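Local atomic coordinates of Cas13d (uncultured Ruminococcus sp, PDB entry 6IV9), a protein that binds a CRISPR RNA guide and, through its two HEPN domains, governs maturation of that guide and cleavage of target RNA. Residues 181-186 against 515-520; 520-525 against 558-563. The protein carries 2 engineered substitutions. One frame throughout, in Å; residues are numbered along the deposited sequence.

Interaction 1: 181-186 against 515-520. With nucleotides of chain B.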
ATOM      1  N   LYS A 181      -3.359  -5.933  -9.932  1.00 23.53           N
ATOM      2  CA  LYS A 181      -2.566  -4.700 -10.169  1.00 26.02           C
ATOM      3  C   LYS A 181      -1.778  -4.359  -8.910  1.00 23.12           C
ATOM      4  O   LYS A 181      -0.621  -4.068  -9.024  1.00 24.78           O
ATOM      5  CB  LYS A 181      -3.434  -3.449 -10.342  1.00 29.50           C
ATOM      6  CG  LYS A 181      -4.322  -3.367 -11.559  1.00 40.95           C
ATOM      7  CD  LYS A 181      -4.742  -1.971 -11.930  1.00 36.27           C
ATOM      8  CE  LYS A 181      -5.422  -1.151 -10.867  1.00 39.56           C
ATOM      9  NZ  LYS A 181      -6.314  -0.137 -11.481  1.00 40.46           N
ATOM     10  N   ILE A 182      -2.434  -4.383  -7.760  1.00 21.60           N
ATOM     11  CA  ILE A 182      -1.740  -4.029  -6.490  1.00 23.44           C
ATOM     12  C   ILE A 182      -0.665  -5.066  -6.147  1.00 24.47           C
ATOM     13  O   ILE A 182       0.363  -4.685  -5.675  1.00 22.17           O
ATOM     14  CB  ILE A 182      -2.706  -3.690  -5.341  1.00 25.29           C
ATOM     15  CG1 ILE A 182      -2.010  -2.837  -4.286  1.00 29.33           C
ATOM     16  CG2 ILE A 182      -3.319  -4.923  -4.733  1.00 22.68           C
ATOM     17  CD1 ILE A 182      -1.835  -1.411  -4.680  1.00 37.78           C
ATOM     18  N   LEU A 183      -0.920  -6.343  -6.385  1.00 22.25           N
ATOM     19  CA  LEU A 183       0.107  -7.376  -6.104  1.00 24.26           C
ATOM     20  C   LEU A 183       1.314  -7.159  -7.020  1.00 22.77           C
ATOM     21  O   LEU A 183       2.407  -7.365  -6.573  1.00 22.57           O
ATOM     22  CB  LEU A 183      -0.485  -8.771  -6.274  1.00 24.03           C
ATOM     23  CG  LEU A 183      -1.403  -9.214  -5.148  1.00 24.97           C
ATOM     24  CD1 LEU A 183      -2.082 -10.518  -5.503  1.00 28.87           C
ATOM     25  CD2 LEU A 183      -0.642  -9.327  -3.845  1.00 26.57           C
ATOM     26  N   ALA A 184       1.072  -6.742  -8.258  1.00 22.02           N
ATOM     27  CA  ALA A 184       2.169  -6.499  -9.213  1.00 19.61           C
ATOM     28  C   ALA A 184       3.085  -5.394  -8.671  1.00 21.45           C
ATOM     29  O   ALA A 184       4.283  -5.510  -8.794  1.00 21.97           O
ATOM     30  CB  ALA A 184       1.610  -6.136 -10.553  1.00 23.66           C
ATOM     31  N   VAL A 185       2.507  -4.352  -8.097  1.00 22.18           N
ATOM     32  CA  VAL A 185       3.344  -3.262  -7.535  1.00 22.88           C
ATOM     33  C   VAL A 185       4.199  -3.796  -6.380  1.00 21.77           C
ATOM     34  O   VAL A 185       5.375  -3.609  -6.403  1.00 21.28           O
ATOM     35  CB  VAL A 185       2.439  -2.136  -7.011  1.00 24.10           C
ATOM     36  CG1 VAL A 185       3.204  -1.187  -6.121  1.00 26.30           C
ATOM     37  CG2 VAL A 185       1.724  -1.396  -8.119  1.00 24.02           C
ATOM     38  N   TYR A 186       3.580  -4.449  -5.410  1.00 19.19           N
ATOM     39  CA  TYR A 186       4.323  -4.928  -4.216  1.00 23.09           C
ATOM     40  C   TYR A 186       5.345  -6.021  -4.522  1.00 24.14           C
ATOM     41  O   TYR A 186       6.400  -5.962  -3.973  1.00 22.05           O
ATOM     42  CB  TYR A 186       3.403  -5.085  -3.005  1.00 22.38           C
ATOM     43  CG  TYR A 186       2.949  -3.727  -2.570  1.00 22.89           C
ATOM     44  CD1 TYR A 186       3.819  -2.862  -1.941  1.00 30.66           C
ATOM     45  CD2 TYR A 186       1.710  -3.256  -2.925  1.00 23.55           C
ATOM     46  CE1 TYR A 186       3.435  -1.584  -1.603  1.00 32.69           C
ATOM     47  CE2 TYR A 186       1.299  -1.988  -2.575  1.00 27.68           C
ATOM     48  CZ  TYR A 186       2.166  -1.145  -1.920  1.00 32.23           C
ATOM     49  OH  TYR A 186       1.778   0.114  -1.614  1.00 34.45           O
ATOM     50  N   ASN A 515      -0.472  -0.862   4.822  1.00 22.81           N
ATOM     51  CA  ASN A 515      -1.803  -0.219   4.797  1.00 21.31           C
ATOM     52  C   ASN A 515      -2.322  -0.143   3.367  1.00 24.51           C
ATOM     53  O   ASN A 515      -3.446  -0.473   3.155  1.00 21.86           O
ATOM     54  CB  ASN A 515      -1.747   1.180   5.397  1.00 22.85           C
ATOM     55  CG  ASN A 515      -1.671   1.118   6.900  1.00 26.47           C
ATOM     56  OD1 ASN A 515      -1.975   0.090   7.466  1.00 29.53           O
ATOM     57  ND2 ASN A 515      -1.273   2.200   7.535  1.00 26.43           N
ATOM     58  N   ASP A 516      -1.474   0.277   2.445  1.00 22.44           N
ATOM     59  CA  ASP A 516      -1.917   0.409   1.042  1.00 24.75           C
ATOM     60  C   ASP A 516      -2.301  -0.955   0.460  1.00 24.76           C
ATOM     61  O   ASP A 516      -3.376  -1.068  -0.072  1.00 23.99           O
ATOM     62  CB  ASP A 516      -0.788   1.007   0.216  1.00 24.61           C
ATOM     63  CG  ASP A 516      -1.173   1.239  -1.226  1.00 31.77           C
ATOM     64  OD1 ASP A 516      -2.233   1.770  -1.446  1.00 33.96           O
ATOM     65  OD2 ASP A 516      -0.391   0.907  -2.087  1.00 36.28           O
ATOM     66  N   LEU A 517      -1.441  -1.955   0.592  1.00 22.58           N
ATOM     67  CA  LEU A 517      -1.776  -3.279   0.022  1.00 22.69           C
ATOM     68  C   LEU A 517      -3.000  -3.890   0.716  1.00 20.83           C
ATOM     69  O   LEU A 517      -3.900  -4.308   0.048  1.00 21.53           O
ATOM     70  CB  LEU A 517      -0.575  -4.200   0.231  1.00 21.87           C
ATOM     71  CG  LEU A 517      -0.832  -5.656  -0.135  1.00 22.81           C
ATOM     72  CD1 LEU A 517      -1.100  -5.801  -1.612  1.00 24.05           C
ATOM     73  CD2 LEU A 517       0.314  -6.548   0.271  1.00 24.90           C
ATOM     74  N   LEU A 518      -2.995  -3.929   2.038  1.00 21.09           N
ATOM     75  CA  LEU A 518      -4.111  -4.578   2.762  1.00 19.47           C
ATOM     76  C   LEU A 518      -5.437  -3.845   2.562  1.00 21.55           C
ATOM     77  O   LEU A 518      -6.402  -4.495   2.283  1.00 21.61           O
ATOM     78  CB  LEU A 518      -3.757  -4.723   4.236  1.00 20.97           C
ATOM     79  CG  LEU A 518      -3.011  -6.012   4.573  1.00 22.38           C
ATOM     80  CD1 LEU A 518      -3.897  -7.213   4.353  1.00 25.12           C
ATOM     81  CD2 LEU A 518      -1.766  -6.151   3.736  1.00 22.98           C
ATOM     82  N   THR A 519      -5.462  -2.528   2.684  1.00 21.33           N
ATOM     83  CA  THR A 519      -6.769  -1.852   2.503  1.00 22.93           C
ATOM     84  C   THR A 519      -7.286  -2.099   1.085  1.00 22.47           C
ATOM     85  O   THR A 519      -8.445  -2.295   0.927  1.00 22.12           O
ATOM     86  CB  THR A 519      -6.708  -0.367   2.857  1.00 21.95           C
ATOM     87  OG1 THR A 519      -5.813   0.286   1.968  1.00 22.14           O
ATOM     88  CG2 THR A 519      -6.338  -0.141   4.300  1.00 25.26           C
ATOM     89  N   THR A 520      -6.406  -2.079   0.095  1.00 22.80           N
ATOM     90  CA  THR A 520      -6.850  -2.349  -1.294  1.00 23.82           C
ATOM     91  C   THR A 520      -7.390  -3.781  -1.412  1.00 24.32           C
ATOM     92  O   THR A 520      -8.489  -3.929  -1.900  1.00 22.47           O
ATOM     93  CB  THR A 520      -5.708  -2.148  -2.296  1.00 24.30           C
ATOM     94  OG1 THR A 520      -5.182  -0.831  -2.217  1.00 23.28           O
ATOM     95  CG2 THR A 520      -6.132  -2.414  -3.720  1.00 24.92           C
TER
ATOM     96  P     U B  34      -7.091   2.679   8.996  1.00 26.37           P
ATOM     97  OP1   U B  34      -6.155   2.005   9.935  1.00 25.68           O
ATOM     98  OP2   U B  34      -7.547   4.032   9.229  1.00 26.20           O
ATOM     99  O5'   U B  34      -6.450   2.625   7.565  1.00 25.17           O
ATOM    100  C5'   U B  34      -5.650   3.703   7.056  1.00 27.44           C
ATOM    101  C4'   U B  34      -5.343   3.442   5.609  1.00 24.15           C
ATOM    102  O4'   U B  34      -6.527   3.461   4.784  1.00 23.64           O
ATOM    103  C3'   U B  34      -4.418   4.454   4.948  1.00 23.49           C
ATOM    104  O3'   U B  34      -3.082   4.102   5.340  1.00 25.17           O
ATOM    105  C2'   U B  34      -4.707   4.187   3.479  1.00 24.50           C
ATOM    106  O2'   U B  34      -4.013   3.024   3.052  1.00 25.19           O
ATOM    107  C1'   U B  34      -6.223   3.994   3.519  1.00 25.70           C
ATOM    108  N1    U B  34      -6.977   5.254   3.373  1.00 27.86           N
ATOM    109  C2    U B  34      -6.974   5.793   2.107  1.00 29.99           C
ATOM    110  O2    U B  34      -6.377   5.283   1.179  1.00 29.89           O
ATOM    111  N3    U B  34      -7.668   6.954   1.978  1.00 34.58           N
ATOM    112  C4    U B  34      -8.355   7.626   2.958  1.00 33.18           C
ATOM    113  O4    U B  34      -8.985   8.623   2.656  1.00 35.62           O
ATOM    114  C5    U B  34      -8.342   6.995   4.241  1.00 32.08           C
ATOM    115  C6    U B  34      -7.640   5.866   4.406  1.00 29.16           C
ATOM    116  P     A B  28      -7.528   2.789  -9.680  0.99 28.58           P
ATOM    117  OP1   A B  28      -7.981   1.390  -9.534  1.00 29.21           O
ATOM    118  OP2   A B  28      -7.523   3.440 -11.038  1.00 28.96           O
ATOM    119  O5'   A B  28      -8.397   3.802  -8.796  1.00 26.95           O
ATOM    120  C5'   A B  28      -8.950   3.477  -7.491  1.00 27.77           C
ATOM    121  C4'   A B  28     -10.099   4.417  -7.295  1.00 27.19           C
ATOM    122  O4'   A B  28      -9.628   5.803  -7.306  1.00 24.59           O
ATOM    123  C3'   A B  28     -11.178   4.354  -8.381  1.00 24.45           C
ATOM    124  O3'   A B  28     -12.394   4.798  -7.779  1.00 26.09           O
ATOM    125  C2'   A B  28     -10.766   5.465  -9.345  1.00 26.32           C
ATOM    126  O2'   A B  28     -11.819   5.964 -10.163  1.00 24.93           O
ATOM    127  C1'   A B  28     -10.193   6.511  -8.384  1.00 25.94           C
ATOM    128  N9    A B  28      -9.151   7.373  -8.988  1.00 24.78           N
ATOM    129  C8    A B  28      -8.101   6.951  -9.760  1.00 24.73           C
ATOM    130  N7    A B  28      -7.329   7.923 -10.179  1.00 25.96           N
ATOM    131  C5    A B  28      -7.905   9.063  -9.639  1.00 26.53           C
ATOM    132  C6    A B  28      -7.603  10.425  -9.779  1.00 27.97           C
ATOM    133  N6    A B  28      -6.552  10.875 -10.452  1.00 32.74           N
ATOM    134  N1    A B  28      -8.385  11.311  -9.139  1.00 31.88           N
ATOM    135  C2    A B  28      -9.439  10.860  -8.452  1.00 30.98           C
ATOM    136  N3    A B  28      -9.887   9.609  -8.328  1.00 28.86           N
ATOM    137  C4    A B  28      -9.064   8.746  -8.960  1.00 25.02           C
ATOM    138  P     C B  35      -1.966   5.298   5.626  1.00 27.78           P
ATOM    139  OP1   C B  35      -0.771   4.617   6.145  1.00 28.06           O
ATOM    140  OP2   C B  35      -2.583   6.348   6.387  1.00 26.87           O
ATOM    141  O5'   C B  35      -1.819   5.962   4.215  1.00 26.22           O
ATOM    142  C5'   C B  35      -1.169   5.190   3.165  1.00 26.02           C
ATOM    143  C4'   C B  35      -1.256   5.926   1.855  1.00 26.66           C
ATOM    144  O4'   C B  35      -2.636   6.079   1.524  1.00 28.88           O
ATOM    145  C3'   C B  35      -0.705   7.354   1.862  1.00 26.92           C
ATOM    146  O3'   C B  35       0.689   7.267   1.691  1.00 24.57           O
ATOM    147  C2'   C B  35      -1.454   7.985   0.702  1.00 29.12           C
ATOM    148  O2'   C B  35      -0.939   7.634  -0.551  1.00 30.59           O
ATOM    149  C1'   C B  35      -2.817   7.319   0.860  1.00 32.50           C
ATOM    150  N1    C B  35      -3.780   8.124   1.614  1.00 28.96           N
ATOM    151  C2    C B  35      -4.447   9.109   0.895  1.00 35.40           C
ATOM    152  O2    C B  35      -4.187   9.232  -0.296  1.00 33.36           O
ATOM    153  N3    C B  35      -5.405   9.836   1.500  1.00 34.42           N
ATOM    154  C4    C B  35      -5.610   9.699   2.809  1.00 39.80           C
ATOM    155  N4    C B  35      -6.527  10.476   3.383  1.00 50.54           N
ATOM    156  C5    C B  35      -4.906   8.731   3.583  1.00 38.38           C
ATOM    157  C6    C B  35      -3.969   8.009   2.959  1.00 34.16           C
TER

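Interaction 2: 520-525 against 558-563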
ATOM      1  N   THR A 520      -6.406  -2.079   0.095  1.00 22.80           N
ATOM      2  CA  THR A 520      -6.850  -2.349  -1.294  1.00 23.82           C
ATOM      3  C   THR A 520      -7.390  -3.781  -1.412  1.00 24.32           C
ATOM      4  O   THR A 520      -8.489  -3.929  -1.900  1.00 22.47           O
ATOM      5  CB  THR A 520      -5.708  -2.148  -2.296  1.00 24.30           C
ATOM      6  OG1 THR A 520      -5.182  -0.831  -2.217  1.00 23.28           O
ATOM      7  CG2 THR A 520      -6.132  -2.414  -3.720  1.00 24.92           C
ATOM      8  N   LEU A 521      -6.659  -4.770  -0.903  1.00 20.54           N
ATOM      9  CA  LEU A 521      -7.138  -6.173  -0.996  1.00 22.43           C
ATOM     10  C   LEU A 521      -8.467  -6.311  -0.252  1.00 23.27           C
ATOM     11  O   LEU A 521      -9.353  -6.902  -0.785  1.00 20.63           O
ATOM     12  CB  LEU A 521      -6.110  -7.130  -0.391  1.00 21.74           C
ATOM     13  CG  LEU A 521      -4.793  -7.290  -1.139  1.00 24.84           C
ATOM     14  CD1 LEU A 521      -3.887  -8.269  -0.424  1.00 24.58           C
ATOM     15  CD2 LEU A 521      -5.033  -7.750  -2.555  1.00 25.81           C
ATOM     16  N   ILE A 522      -8.583  -5.711   0.924  1.00 21.50           N
ATOM     17  CA  ILE A 522      -9.825  -5.871   1.728  1.00 21.66           C
ATOM     18  C   ILE A 522     -11.000  -5.291   0.952  1.00 24.52           C
ATOM     19  O   ILE A 522     -12.016  -5.903   0.899  1.00 22.29           O
ATOM     20  CB  ILE A 522      -9.679  -5.194   3.098  1.00 22.29           C
ATOM     21  CG1 ILE A 522      -8.637  -5.894   3.963  1.00 23.45           C
ATOM     22  CG2 ILE A 522     -11.015  -5.079   3.798  1.00 26.26           C
ATOM     23  CD1 ILE A 522      -8.112  -5.043   5.062  1.00 21.47           C
ATOM     24  N   SER A 523     -10.805  -4.129   0.363  1.00 22.05           N
ATOM     25  CA  SER A 523     -11.891  -3.488  -0.405  1.00 23.27           C
ATOM     26  C   SER A 523     -12.307  -4.361  -1.601  1.00 23.05           C
ATOM     27  O   SER A 523     -13.476  -4.530  -1.816  1.00 23.53           O
ATOM     28  CB  SER A 523     -11.433  -2.143  -0.846  1.00 25.54           C
ATOM     29  OG  SER A 523     -12.452  -1.508  -1.563  1.00 36.64           O
ATOM     30  N   LYS A 524     -11.353  -4.891  -2.347  1.00 19.01           N
ATOM     31  CA  LYS A 524     -11.677  -5.712  -3.535  1.00 22.07           C
ATOM     32  C   LYS A 524     -12.396  -7.003  -3.127  1.00 22.71           C
ATOM     33  O   LYS A 524     -13.375  -7.326  -3.741  1.00 22.02           O
ATOM     34  CB  LYS A 524     -10.422  -5.947  -4.369  1.00 23.57           C
ATOM     35  CG  LYS A 524      -9.686  -4.689  -4.791  1.00 24.87           C
ATOM     36  CD  LYS A 524     -10.569  -3.605  -5.321  1.00 28.64           C
ATOM     37  CE  LYS A 524      -9.863  -2.278  -5.473  1.00 34.08           C
ATOM     38  NZ  LYS A 524     -10.651  -1.325  -6.278  1.00 35.85           N
ATOM     39  N   PHE A 525     -11.915  -7.700  -2.109  1.00 21.63           N
ATOM     40  CA  PHE A 525     -12.597  -8.945  -1.672  1.00 22.50           C
ATOM     41  C   PHE A 525     -14.011  -8.621  -1.176  1.00 22.71           C
ATOM     42  O   PHE A 525     -14.905  -9.369  -1.425  1.00 23.52           O
ATOM     43  CB  PHE A 525     -11.760  -9.704  -0.647  1.00 23.10           C
ATOM     44  CG  PHE A 525     -10.652 -10.534  -1.237  1.00 21.82           C
ATOM     45  CD1 PHE A 525     -10.914 -11.741  -1.847  1.00 24.57           C
ATOM     46  CD2 PHE A 525      -9.344 -10.108  -1.186  1.00 22.50           C
ATOM     47  CE1 PHE A 525      -9.894 -12.498  -2.389  1.00 24.52           C
ATOM     48  CE2 PHE A 525      -8.329 -10.870  -1.728  1.00 23.94           C
ATOM     49  CZ  PHE A 525      -8.603 -12.067  -2.319  1.00 23.92           C
ATOM     50  N   ARG A 558     -14.994 -14.474   4.040  1.00 27.10           N
ATOM     51  CA  ARG A 558     -14.014 -14.924   5.042  1.00 27.85           C
ATOM     52  C   ARG A 558     -12.675 -14.230   4.769  1.00 23.69           C
ATOM     53  O   ARG A 558     -12.081 -13.742   5.694  1.00 26.21           O
ATOM     54  CB  ARG A 558     -13.856 -16.433   4.902  1.00 31.56           C
ATOM     55  CG  ARG A 558     -12.869 -17.021   5.883  1.00 36.75           C
ATOM     56  CD  ARG A 558     -12.907 -18.521   5.919  1.00 32.93           C
ATOM     57  NE  ARG A 558     -12.017 -18.940   6.966  1.00 35.24           N
ATOM     58  CZ  ARG A 558     -11.734 -20.190   7.232  1.00 42.12           C
ATOM     59  NH1 ARG A 558     -12.452 -21.149   6.687  1.00 32.84           N
ATOM     60  NH2 ARG A 558     -10.739 -20.480   8.034  1.00 37.65           N
ATOM     61  N   ILE A 559     -12.259 -14.164   3.510  1.00 24.09           N
ATOM     62  CA  ILE A 559     -10.955 -13.516   3.192  1.00 25.00           C
ATOM     63  C   ILE A 559     -10.997 -12.035   3.592  1.00 26.67           C
ATOM     64  O   ILE A 559     -10.059 -11.577   4.195  1.00 24.28           O
ATOM     65  CB  ILE A 559     -10.592 -13.711   1.715  1.00 25.54           C
ATOM     66  CG1 ILE A 559     -10.396 -15.188   1.376  1.00 25.80           C
ATOM     67  CG2 ILE A 559      -9.384 -12.887   1.351  1.00 29.69           C
ATOM     68  CD1 ILE A 559     -10.418 -15.490  -0.092  1.00 26.30           C
ATOM     69  N   THR A 560     -12.100 -11.355   3.324  1.00 24.52           N
ATOM     70  CA  THR A 560     -12.181  -9.924   3.688  1.00 25.02           C
ATOM     71  C   THR A 560     -12.000  -9.779   5.201  1.00 26.63           C
ATOM     72  O   THR A 560     -11.254  -8.924   5.614  1.00 26.11           O
ATOM     73  CB  THR A 560     -13.562  -9.364   3.335  1.00 28.71           C
ATOM     74  OG1 THR A 560     -13.791  -9.511   1.944  1.00 31.90           O
ATOM     75  CG2 THR A 560     -13.715  -7.908   3.684  1.00 31.52           C
ATOM     76  N   ASN A 561     -12.668 -10.616   5.982  1.00 25.58           N
ATOM     77  CA  ASN A 561     -12.573 -10.549   7.460  1.00 25.25           C
ATOM     78  C   ASN A 561     -11.160 -10.888   7.944  1.00 24.13           C
ATOM     79  O   ASN A 561     -10.661 -10.205   8.795  1.00 26.66           O
ATOM     80  CB  ASN A 561     -13.596 -11.474   8.108  1.00 29.63           C
ATOM     81  CG  ASN A 561     -15.022 -11.091   7.790  1.00 33.64           C
ATOM     82  OD1 ASN A 561     -15.303  -9.959   7.461  1.00 34.68           O
ATOM     83  ND2 ASN A 561     -15.930 -12.037   7.893  1.00 34.66           N
ATOM     84  N   GLU A 562     -10.564 -11.943   7.412  1.00 25.66           N
ATOM     85  CA  GLU A 562      -9.203 -12.377   7.814  1.00 24.82           C
ATOM     86  C   GLU A 562      -8.148 -11.334   7.445  1.00 25.40           C
ATOM     87  O   GLU A 562      -7.261 -11.078   8.219  1.00 23.95           O
ATOM     88  CB  GLU A 562      -8.890 -13.712   7.162  1.00 25.94           C
ATOM     89  CG  GLU A 562      -9.877 -14.764   7.568  1.00 30.20           C
ATOM     90  CD  GLU A 562      -9.516 -16.175   7.174  1.00 36.21           C
ATOM     91  OE1 GLU A 562      -8.649 -16.348   6.334  1.00 31.82           O
ATOM     92  OE2 GLU A 562     -10.117 -17.080   7.734  1.00 36.75           O
ATOM     93  N   LEU A 563      -8.275 -10.756   6.264  1.00 24.47           N
ATOM     94  CA  LEU A 563      -7.309  -9.744   5.783  1.00 22.62           C
ATOM     95  C   LEU A 563      -7.367  -8.528   6.712  1.00 22.60           C
ATOM     96  O   LEU A 563      -6.367  -7.910   6.930  1.00 21.26           O
ATOM     97  CB  LEU A 563      -7.662  -9.405   4.343  1.00 24.87           C
ATOM     98  CG  LEU A 563      -6.734  -9.951   3.269  1.00 27.43           C
ATOM     99  CD1 LEU A 563      -5.927 -11.146   3.681  1.00 28.63           C
ATOM    100  CD2 LEU A 563      -7.417 -10.149   1.950  1.00 28.62           C
TER

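Interaction 1: 181-186 against 515-520
Leu-517 and Ile-182 form the apolar centre of an antiparallel helix pair, in which helix 168-197 packs against helix 511-535 of this largely helical protein. The short segments run at 161° to each other, and their axes, no closer than 10.2 Å, are bridged by side chains. CD1 of Leu-517 is the hub. It lies 3.9 Å from CG2 of Ile-182, 4.0 Å from CD2 of Tyr-186 and 4.2 Å from CD2 of Leu-183, so a single methyl gathers three residues of the opposing helix. The same CG2 of Ile-182 also meets Thr-520 CG2, at 3.9 Å. That threonine places its OG1 anti to the carbonyl carbon, where it donates a hydrogen bond to Asp-516 O, and CG2 is the branch turned to the isoleucine. Tyr-186 lies alongside Leu-517, the two side chains pointing opposite ways, with ring carbons CD2 and CE2 against the leucine CB. Val-185 CG1 lies over the centre of one face of the tyrosine ring, while Ile-182 CG1 sits at the edge, in plane. The phenol ends in a hydrogen bond from OH to OD2 of Asp-516. At 2.4 Å it is very short and of doubtful length, but the oxygen is near the ring plane, with ring and carboxylate turned 65° apart. The pair also borders the guide RNA. Lys-181 NZ, salt-bridged to another RNA phosphate, donates a hydrogen bond to OP1 of A28 of chain B at 3.0 Å, and Asn-515 ND2 reaches OP1 of C35 of chain B at 2.8 Å, nearly straight at 173°.

Interaction 2: 520-525 against 558-563
Phe-525 meets Ile-559, Thr-560 and Leu-563 where helices 511-535 and 556-570, successive in the chain, form an antiparallel pair. Their segments lie at 158°, with axes 8.6 Å apart at closest approach. At the root of the side chain, CB touches Thr-560 OG1 at 3.3 Å; that hydroxyl has its hydrogen bond with Ser-556 O, so the contact with the phenylalanine is packing. CG, anti to the carbonyl carbon and beside the backbone N (chi1 -80°), lies 3.7 Å from Ile-559 CG2. That methyl stands 3.5 Å from the ring centroid and only 3° off the normal, a CH-pi contact over the face. CD2 meets Leu-563 CD2 at 3.7 Å, and CE1, across the ring from it, has Ile-559 CD1 at 3.8 Å. CZ, the tip, still lies 3.8 Å from Ile-559 CG2. The ring also meets that of Phe-553. An alanine here would probably strip Ile-559 CG2 of its aromatic platform and leave a gap beside Leu-563 CD2, although the CB contact with Thr-560 would remain. One turn earlier, Ile-522 and Leu-563 pass side by side, running opposite ways, with CG1 of the isoleucine 3.7 Å from CB of the leucine.

Helix 511-535 carries both contacts, meeting helix 168-197 in interaction 1 and helix 556-570 in interaction 2. Their centres lie 12 Å apart. Thr-520 is in both segment ranges but packs across interaction 1 alone; continuity comes from Leu-521 and Leu-518. Ile-182 CG2 is 4.0 Å from Leu-521 CD2, and Leu-518 CD1 is 3.6 Å from Leu-563 O. Helix 511-535 thus lies between and links the other two. The segments of interaction 1 carry Lys-181 and Asn-515, which hydrogen-bond RNA phosphates, whereas the nearest atom of interaction 2 is about 5 Å from the RNA. A magnesium ion lies about 10 Å from the side chain of Thr-520. Lys-524 adds a salt bridge to Asp-178 of helix 168-197.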